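Long-range contacts in phosphate-binding protein (Xanthomonas axonopodis pv. citri, PDB 5UB3), which probably acts as a periplasmic sensor of the phosphonate-binding protein family, paired with a diguanylate cyclase, and is seen here with a bound chloride ion: residues 95-100 and 176-181; 103-108 and 201-206. All coordinates share one frame; numbering follows the deposited sequence.

Interaction 1: 95-100 and 176-181; sequences TLFFVR and IDVGAL
Phe98 lays one face of its ring over Gly179 on the neighbouring antiparallel strand. Gly179 CA sits over that face, toward the rim, 4.0 Å from the ring centroid, in a CH-pi contact. Phe98 CG stands between the backbone N and the carbonyl carbon (chi1 66°). From there CD1, CE1 and CZ of the ring come close to the Gly179 backbone. Gly179 has no side chain, and Phe98 CE1 lies 3.5 Å from Gly179 C. Phe98 CE1 also meets Leu181 CG at 3.9 Å. Leu96, on the same side of the sheet, brings CG against the carbonyl oxygen of Leu181.

The other side carries Phe97, Val99, Val178 and Ala180. Val178 CG1 comes to the edge of the Phe97 ring, 4.1 Å from CD2. Val99 and Val178 lie side by side and point the same way, with CG1 of the first 3.8 Å from CG2 of the second.

Two hydrogen-bonded pairs set the register. Leu96 N gives a nearly straight bond to Leu181 O (2.8 Å), and Leu181 N returns one to Leu96 O. Phe98 and Gly179 exchange a second pair, with Gly179 N 2.8 Å from Phe98 O. Beyond them one water accepts from Arg100 N and donates to Asp177 O, linking the end of strand 95-100 to the residue just before strand 178-181.

This is plain sheet pairing inside a periplasmic binding protein fold. Helix 164-172 packs on Phe98 through Val167 and Val171. Pro130 of helix 124-136 touches Phe97 and Ala180 on the other side. Strand 178-182 lies between strands 92-100 and 115-118, and strand 200-205 also pairs with 92-100.

Interaction 2: 103-108 and 201-206; sequences SPIHSL and RIVHRT
A classic beta bulge at Val203 and His204, both facing Phe97, shapes the strand that meets the loop 103-108. Upstream of the bulge, Arg201 reaches the loop with its guanidinium. NH1 donates to Ile105 O at 2.7 Å, within both the guanidinium and carbonyl planes. NH2 adds a weak bond to the same oxygen and also bonds Arg101 O. The guanidinium lies flat on the His106 ring, centres 4.1 Å apart and planes 13° apart. Ile105 O thus meets the guanidinium at its edge, while the His106 imidazole covers one face. Arg201 NE is buried with no partner in the model.

The loop has its own brace, an ST turn in which Ser103 OG accepts from Ile105 N. Val203 CG1 packs 3.4 Å from Ile105 O. At the far end, Leu108 CD2 sits over the centre of the His204 ring, 4.1 Å from its centroid. The ring's NE2 bonds Glu133 of helix 124-136. At its edge, in the ring plane, a water lies 2.8 Å from His204 ND1, accepts from Leu108 N and donates to Val203 O.

How the interactions relate
From the N terminus, strand 92-100 comes first and supplies residues 95-100. The chain then runs directly into the loop 103-108. Interaction 1 closes a loop of 75 residues, bringing the chain back at 176-181 to pair with the first strand. Interaction 2 closes one of 92 residues, when strand 200-205 returns to the loop. The segments alternate along the chain, so the two closures cross and neither nests in the other. Val99 O and Phe97 O of strand 92-100 probably accept from Arg201 N and Val203 N, so the two contacts meet on that strand. Interaction 1 joins strand 178-182 to 92-100, and interaction 2 fastens the loop that follows 92-100 to strand 200-205.

Interaction 1: 95-100 and 176-181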
# COMPACT_ATOMS: atom_id res chain seq x y z
N THR A 95 10.62 0.12 -2.96
CA THR A 95 10.40 -0.86 -4.02
C THR A 95 11.73 -1.40 -4.51
O THR A 95 12.71 -0.65 -4.62
CB THR A 95 9.53 -0.28 -5.11
OG1 THR A 95 8.19 -0.20 -4.59
CG2 THR A 95 9.52 -1.20 -6.32
N LEU A 96 11.77 -2.70 -4.72
CA LEU A 96 12.86 -3.31 -5.43
C LEU A 96 12.39 -3.94 -6.72
O LEU A 96 11.24 -4.43 -6.84
CB LEU A 96 13.62 -4.27 -4.55
CG LEU A 96 12.94 -5.32 -3.71
CD1 LEU A 96 12.49 -6.38 -4.68
CD2 LEU A 96 13.84 -5.93 -2.61
N PHE A 97 13.24 -3.87 -7.71
CA PHE A 97 12.96 -4.52 -8.99
C PHE A 97 13.84 -5.72 -8.99
O PHE A 97 15.02 -5.62 -8.68
CB PHE A 97 13.33 -3.62 -10.14
CG PHE A 97 12.41 -2.43 -10.32
CD1 PHE A 97 12.51 -1.35 -9.48
CD2 PHE A 97 11.51 -2.39 -11.36
CE1 PHE A 97 11.70 -0.25 -9.66
CE2 PHE A 97 10.69 -1.30 -11.54
CZ PHE A 97 10.80 -0.21 -10.70
N PHE A 98 13.32 -6.86 -9.40
CA PHE A 98 14.12 -8.03 -9.43
C PHE A 98 13.90 -8.83 -10.71
O PHE A 98 12.85 -8.73 -11.34
CB PHE A 98 13.84 -8.89 -8.21
CG PHE A 98 12.48 -9.45 -8.18
CD1 PHE A 98 11.43 -8.71 -7.61
CD2 PHE A 98 12.19 -10.70 -8.77
CE1 PHE A 98 10.14 -9.21 -7.62
CE2 PHE A 98 10.92 -11.20 -8.77
CZ PHE A 98 9.89 -10.46 -8.21
N VAL A 99 14.90 -9.60 -11.07
CA VAL A 99 14.85 -10.51 -12.21
C VAL A 99 15.39 -11.88 -11.88
O VAL A 99 16.03 -12.09 -10.85
CB VAL A 99 15.74 -10.01 -13.34
CG1 VAL A 99 15.28 -8.63 -13.77
CG2 VAL A 99 17.22 -10.03 -12.95
N ARG A 100 15.19 -12.80 -12.82
CA ARG A 100 15.95 -14.05 -12.73
C ARG A 100 17.45 -13.78 -12.83
O ARG A 100 17.90 -12.88 -13.53
CB ARG A 100 15.53 -15.03 -13.81
CG ARG A 100 14.15 -15.59 -13.54
CD ARG A 100 13.92 -16.77 -14.44
NE ARG A 100 15.00 -17.75 -14.29
CZ ARG A 100 14.99 -18.81 -13.47
NH1 ARG A 100 13.93 -19.12 -12.70
NH2 ARG A 100 16.07 -19.61 -13.47
N ILE A 176 7.54 -13.23 -17.40
CA ILE A 176 7.72 -11.78 -17.33
C ILE A 176 9.16 -11.55 -16.88
O ILE A 176 9.66 -12.33 -16.09
CB ILE A 176 6.70 -11.18 -16.34
CG1 ILE A 176 5.27 -11.46 -16.84
CG2 ILE A 176 6.87 -9.66 -16.20
CD1 ILE A 176 4.15 -10.90 -15.95
N ASP A 177 9.83 -10.54 -17.42
CA ASP A 177 11.23 -10.36 -17.20
C ASP A 177 11.54 -9.79 -15.81
O ASP A 177 12.53 -10.16 -15.18
CB ASP A 177 11.81 -9.43 -18.25
CG ASP A 177 11.56 -9.91 -19.68
OD1 ASP A 177 11.87 -11.05 -19.97
OD2 ASP A 177 11.05 -9.14 -20.51
N VAL A 178 10.72 -8.87 -15.36
CA VAL A 178 11.04 -8.10 -14.14
C VAL A 178 9.87 -8.05 -13.21
O VAL A 178 8.71 -8.01 -13.64
CB VAL A 178 11.54 -6.67 -14.46
CG1 VAL A 178 12.01 -5.96 -13.22
CG2 VAL A 178 12.59 -6.60 -15.56
N GLY A 179 10.16 -8.06 -11.90
CA GLY A 179 9.13 -7.95 -10.93
C GLY A 179 9.39 -6.78 -10.01
O GLY A 179 10.53 -6.38 -9.86
N ALA A 180 8.31 -6.19 -9.46
CA ALA A 180 8.45 -5.13 -8.46
C ALA A 180 7.74 -5.57 -7.21
O ALA A 180 6.63 -6.01 -7.27
CB ALA A 180 7.91 -3.83 -8.96
N LEU A 181 8.43 -5.49 -6.08
CA LEU A 181 7.83 -5.74 -4.75
C LEU A 181 8.49 -4.82 -3.73
O LEU A 181 9.57 -4.27 -4.03
CB LEU A 181 8.13 -7.15 -4.33
CG LEU A 181 7.44 -8.30 -5.02
CD1 LEU A 181 7.97 -9.60 -4.45
CD2 LEU A 181 5.95 -8.27 -4.79
O HOH W 1 13.88 -12.53 -15.32

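Interaction 2: 103-108 and 201-206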
# COMPACT_ATOMS: atom_id res chain seq x y z
N SER A 103 18.89 -13.73 -16.19
CA SER A 103 18.41 -12.68 -17.08
C SER A 103 19.59 -11.84 -17.53
O SER A 103 20.54 -11.68 -16.81
CB SER A 103 17.46 -11.71 -16.30
OG SER A 103 17.10 -10.56 -17.06
N PRO A 104 19.50 -11.25 -18.67
CA PRO A 104 20.54 -10.33 -19.04
C PRO A 104 20.31 -8.88 -18.53
O PRO A 104 21.10 -7.98 -18.85
CB PRO A 104 20.41 -10.33 -20.54
CG PRO A 104 18.94 -10.40 -20.74
CD PRO A 104 18.51 -11.43 -19.75
N ILE A 105 19.25 -8.66 -17.75
CA ILE A 105 18.97 -7.33 -17.17
C ILE A 105 19.81 -7.09 -15.88
O ILE A 105 19.69 -7.84 -14.91
CB ILE A 105 17.48 -7.27 -16.79
CG1 ILE A 105 16.60 -7.40 -18.04
CG2 ILE A 105 17.21 -5.98 -16.01
CD1 ILE A 105 15.15 -7.80 -17.75
N HIS A 106 20.59 -6.00 -15.87
CA HIS A 106 21.35 -5.62 -14.68
C HIS A 106 20.99 -4.30 -14.04
O HIS A 106 21.47 -4.02 -12.97
CB HIS A 106 22.85 -5.68 -14.98
CG HIS A 106 23.32 -7.08 -15.14
ND1 HIS A 106 23.19 -7.76 -16.34
CD2 HIS A 106 23.77 -7.98 -14.23
CE1 HIS A 106 23.62 -9.00 -16.18
NE2 HIS A 106 23.95 -9.16 -14.90
N SER A 107 20.13 -3.51 -14.67
CA SER A 107 19.85 -2.21 -14.15
C SER A 107 18.45 -1.87 -14.57
O SER A 107 17.94 -2.41 -15.54
CB SER A 107 20.80 -1.16 -14.77
OG SER A 107 20.54 -1.05 -16.15
N LEU A 108 17.89 -0.87 -13.93
CA LEU A 108 16.59 -0.34 -14.37
C LEU A 108 16.50 0.06 -15.85
O LEU A 108 15.46 -0.22 -16.53
CB LEU A 108 16.19 0.86 -13.49
CG LEU A 108 14.70 1.20 -13.62
CD1 LEU A 108 13.78 0.20 -12.92
CD2 LEU A 108 14.57 2.64 -13.14
N ARG A 201 17.76 -11.90 -8.64
CA ARG A 201 18.71 -10.88 -8.37
C ARG A 201 17.94 -9.53 -8.32
O ARG A 201 17.10 -9.23 -9.20
CB ARG A 201 19.70 -10.91 -9.55
CG ARG A 201 20.74 -9.83 -9.61
CD ARG A 201 21.90 -10.28 -10.52
NE ARG A 201 21.46 -10.87 -11.80
CZ ARG A 201 21.00 -10.17 -12.80
NH1 ARG A 201 20.91 -8.85 -12.68
NH2 ARG A 201 20.61 -10.77 -13.92
N ILE A 202 18.29 -8.70 -7.34
CA ILE A 202 17.77 -7.32 -7.30
C ILE A 202 18.53 -6.41 -8.26
O ILE A 202 19.74 -6.34 -8.23
CB ILE A 202 17.81 -6.78 -5.87
CG1 ILE A 202 16.91 -7.67 -4.98
CG2 ILE A 202 17.37 -5.34 -5.85
CD1 ILE A 202 17.30 -7.58 -3.53
N VAL A 203 17.81 -5.74 -9.17
CA VAL A 203 18.45 -4.85 -10.13
C VAL A 203 18.30 -3.36 -9.84
O VAL A 203 19.00 -2.56 -10.43
CB VAL A 203 18.05 -5.18 -11.61
CG1 VAL A 203 18.53 -6.58 -11.93
CG2 VAL A 203 16.56 -5.02 -11.88
N HIS A 204 17.39 -2.98 -8.94
CA HIS A 204 17.19 -1.58 -8.67
C HIS A 204 16.41 -1.43 -7.38
O HIS A 204 15.54 -2.27 -7.05
CB HIS A 204 16.41 -0.94 -9.78
CG HIS A 204 16.27 0.53 -9.62
ND1 HIS A 204 17.25 1.41 -10.04
CD2 HIS A 204 15.31 1.28 -9.03
CE1 HIS A 204 16.87 2.65 -9.77
NE2 HIS A 204 15.72 2.60 -9.13
N ARG A 205 16.68 -0.34 -6.70
CA ARG A 205 15.95 -0.00 -5.46
C ARG A 205 15.49 1.42 -5.56
O ARG A 205 16.27 2.24 -5.99
CB ARG A 205 16.88 -0.17 -4.22
CG ARG A 205 17.25 -1.60 -3.91
CD ARG A 205 18.12 -1.75 -2.68
NE ARG A 205 18.33 -3.17 -2.34
CZ ARG A 205 17.79 -3.86 -1.31
NH1 ARG A 205 16.99 -3.29 -0.42
NH2 ARG A 205 18.09 -5.15 -1.13
N THR A 206 14.24 1.72 -5.14
CA THR A 206 13.78 3.07 -5.05
C THR A 206 14.17 3.66 -3.71
O THR A 206 14.63 2.94 -2.82
CB THR A 206 12.24 3.20 -5.23
OG1 THR A 206 11.56 2.69 -4.08
CG2 THR A 206 11.77 2.45 -6.51
O HOH W 2 19.15 0.10 -11.57